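Holo-[acyl-carrier-protein] synthase (Helicobacter pylori, PDB 5XUK) is a member of the 4'-phosphopantetheinyl transferase superfamily, modelled here as an assembly of three protein chains with coenzyme A bound. Local coordinates at residues F47-A52 with A110-S115. Residues are numbered along the deposited sequence; the frame is centred on the assembly and turned at random.
With COA (coenzyme A), chain B.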
# COMPACT_ATOMS: atom_id res chain seq x y z
N PHE A 47 9.15 -2.57 11.60
CA PHE A 47 9.32 -3.91 11.07
C PHE A 47 8.74 -3.99 9.66
O PHE A 47 9.39 -4.48 8.74
CB PHE A 47 8.62 -4.92 11.97
CG PHE A 47 8.91 -6.34 11.60
CD1 PHE A 47 10.04 -6.99 12.10
CD2 PHE A 47 8.06 -7.04 10.73
CE1 PHE A 47 10.31 -8.30 11.74
CE2 PHE A 47 8.33 -8.36 10.38
CZ PHE A 47 9.45 -8.99 10.89
N ALA A 48 7.52 -3.47 9.48
CA ALA A 48 6.82 -3.55 8.21
C ALA A 48 7.59 -2.76 7.17
O ALA A 48 7.75 -3.19 6.01
CB ALA A 48 5.38 -3.05 8.36
N LEU A 49 8.14 -1.62 7.59
CA LEU A 49 8.90 -0.77 6.67
C LEU A 49 10.20 -1.41 6.22
O LEU A 49 10.66 -1.16 5.11
CB LEU A 49 9.18 0.58 7.34
CG LEU A 49 10.03 1.59 6.58
CD1 LEU A 49 9.36 1.89 5.26
CD2 LEU A 49 10.20 2.87 7.40
N LYS A 50 10.83 -2.19 7.10
CA LYS A 50 12.08 -2.84 6.74
C LYS A 50 11.80 -4.01 5.80
O LYS A 50 12.47 -4.19 4.80
CB LYS A 50 12.82 -3.29 8.00
CG LYS A 50 13.36 -2.12 8.82
CD LYS A 50 14.58 -2.52 9.65
CE LYS A 50 15.09 -1.35 10.50
NZ LYS A 50 16.51 -1.50 10.96
N GLU A 51 10.81 -4.81 6.13
CA GLU A 51 10.34 -5.82 5.19
C GLU A 51 10.02 -5.21 3.82
O GLU A 51 10.48 -5.71 2.80
CB GLU A 51 9.13 -6.53 5.75
CG GLU A 51 9.42 -7.38 6.97
CD GLU A 51 10.27 -8.60 6.67
OE1 GLU A 51 10.24 -9.55 7.49
OE2 GLU A 51 10.95 -8.63 5.62
N ALA A 52 9.28 -4.09 3.80
CA ALA A 52 8.82 -3.47 2.56
C ALA A 52 9.99 -2.99 1.73
O ALA A 52 9.94 -3.00 0.49
CB ALA A 52 7.88 -2.32 2.86
N ALA A 110 3.38 -0.71 5.55
CA ALA A 110 4.42 0.17 5.07
C ALA A 110 4.64 -0.11 3.61
O ALA A 110 4.41 -1.23 3.15
CB ALA A 110 5.73 -0.10 5.84
N VAL A 111 5.18 0.87 2.92
CA VAL A 111 5.47 0.78 1.50
C VAL A 111 6.72 1.59 1.24
O VAL A 111 6.98 2.59 1.92
CB VAL A 111 4.31 1.37 0.65
CG1 VAL A 111 4.23 2.90 0.81
CG2 VAL A 111 4.47 0.95 -0.80
N VAL A 112 7.52 1.13 0.29
CA VAL A 112 8.77 1.79 -0.07
C VAL A 112 8.88 1.80 -1.57
O VAL A 112 8.59 0.79 -2.21
CB VAL A 112 9.99 1.04 0.52
CG1 VAL A 112 11.30 1.60 -0.02
CG2 VAL A 112 9.96 1.10 2.04
N VAL A 113 9.26 2.95 -2.11
CA VAL A 113 9.61 3.09 -3.51
C VAL A 113 11.10 3.42 -3.66
O VAL A 113 11.60 4.40 -3.10
CB VAL A 113 8.79 4.19 -4.19
CG1 VAL A 113 9.28 4.41 -5.61
CG2 VAL A 113 7.32 3.81 -4.20
N VAL A 114 11.80 2.59 -4.44
CA VAL A 114 13.24 2.75 -4.69
C VAL A 114 13.52 3.22 -6.13
O VAL A 114 12.91 2.74 -7.09
CB VAL A 114 14.02 1.44 -4.42
CG1 VAL A 114 13.35 0.25 -5.08
CG2 VAL A 114 15.45 1.57 -4.91
N SER A 115 14.44 4.18 -6.25
CA SER A 115 14.94 4.67 -7.53
C SER A 115 16.37 4.20 -7.76
O SER A 115 16.65 3.49 -8.74
CB SER A 115 14.92 6.20 -7.55
OG SER A 115 13.65 6.68 -7.15
N1A COA B . 11.41 -9.67 -3.33
C2A COA B . 10.17 -9.13 -3.39
N3A COA B . 9.09 -9.75 -2.88
C4A COA B . 9.20 -10.96 -2.30
C5A COA B . 10.52 -11.60 -2.21
C6A COA B . 11.66 -10.86 -2.77
N6A COA B . 12.92 -11.37 -2.72
N7A COA B . 10.33 -12.78 -1.60
C8A COA B . 9.01 -12.90 -1.30
N9A COA B . 8.34 -11.81 -1.74
C1B COA B . 6.89 -11.58 -1.64
C2B COA B . 6.15 -12.76 -2.27
O2B COA B . 5.19 -12.34 -3.24
C3B COA B . 5.43 -13.43 -1.13
O3B COA B . 4.11 -13.87 -1.44
P3B COA B . 3.81 -15.23 -2.27
O7A COA B . 4.93 -16.18 -1.87
O8A COA B . 2.48 -15.71 -1.75
O9A COA B . 3.83 -14.73 -3.71
C4B COA B . 5.37 -12.33 -0.10
O4B COA B . 6.54 -11.52 -0.27
C5B COA B . 5.28 -12.86 1.31
O5B COA B . 4.36 -11.97 1.91
P1A COA B . 4.49 -11.53 3.42
O1A COA B . 3.82 -12.67 4.15
O2A COA B . 4.03 -10.10 3.63
O3A COA B . 6.07 -11.46 3.57
P2A COA B . 6.75 -11.58 5.01
O4A COA B . 6.65 -10.24 5.73
O5A COA B . 6.19 -12.83 5.68
O6A COA B . 8.27 -11.86 4.54
CBP COA B . 10.33 -11.65 3.22
CCP COA B . 8.80 -11.55 3.24
CDP COA B . 10.79 -12.44 2.01
CEP COA B . 10.92 -10.25 3.13
CAP COA B . 10.78 -12.38 4.50
OAP COA B . 10.65 -13.79 4.31
C9P COA B . 12.19 -12.09 4.92
O9P COA B . 13.10 -12.08 4.10
N8P COA B . 12.36 -11.89 6.22
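Lys-50 NZ, on the flank of helix 40-56 turned away from strand 107-114, is gripped by a salt bridge to Glu-32 and by the carbonyl oxygens of Phe-27, Ile-70 and Phe-67, while Ala-48, Leu-49 and Ala-52 present carbon to the strand. The two elements run roughly in the same direction, with axes 34° apart and 6.8 Å at closest approach. At this approach the methyl of Ala-110 sits directly on the helix backbone, CB lying 3.3 Å from Leu-49 CA and 3.5 Å from Ala-48 C. The methyl of Ala-48 meets it from one side, CB to CB 3.9 Å, and the CB of Leu-49 from another. One turn on, Ala-52 CB rests against the carbonyl oxygen of Ala-110 at 3.6 Å and also touches Val-112 CG2. With CG anti to its backbone N (chi1 177°) and chi2 at 58°, Leu-49 brings CD1 onto Val-112 CG2, the two side chains crossing at about a right angle; these carbons are 3.4 Å apart, a tight fit. Ala-110 and Val-112 share this face and are backbone hydrogen-bonded to Asp-5 and Gly-3, whereas Val-111, bonded likewise to Ser-100, points its CB away and packs on Ile-2 of a second subunit. On the helix, Glu-51 turns from the strand to the coenzyme A, where OE1 accepts a weak hydrogen bond from N8P (3.4 Å). Between the two segments the contact thus rests on dispersion and close fit, without a hydrogen bond, and the charged groups of Lys-50 and Glu-51 point away from the strand.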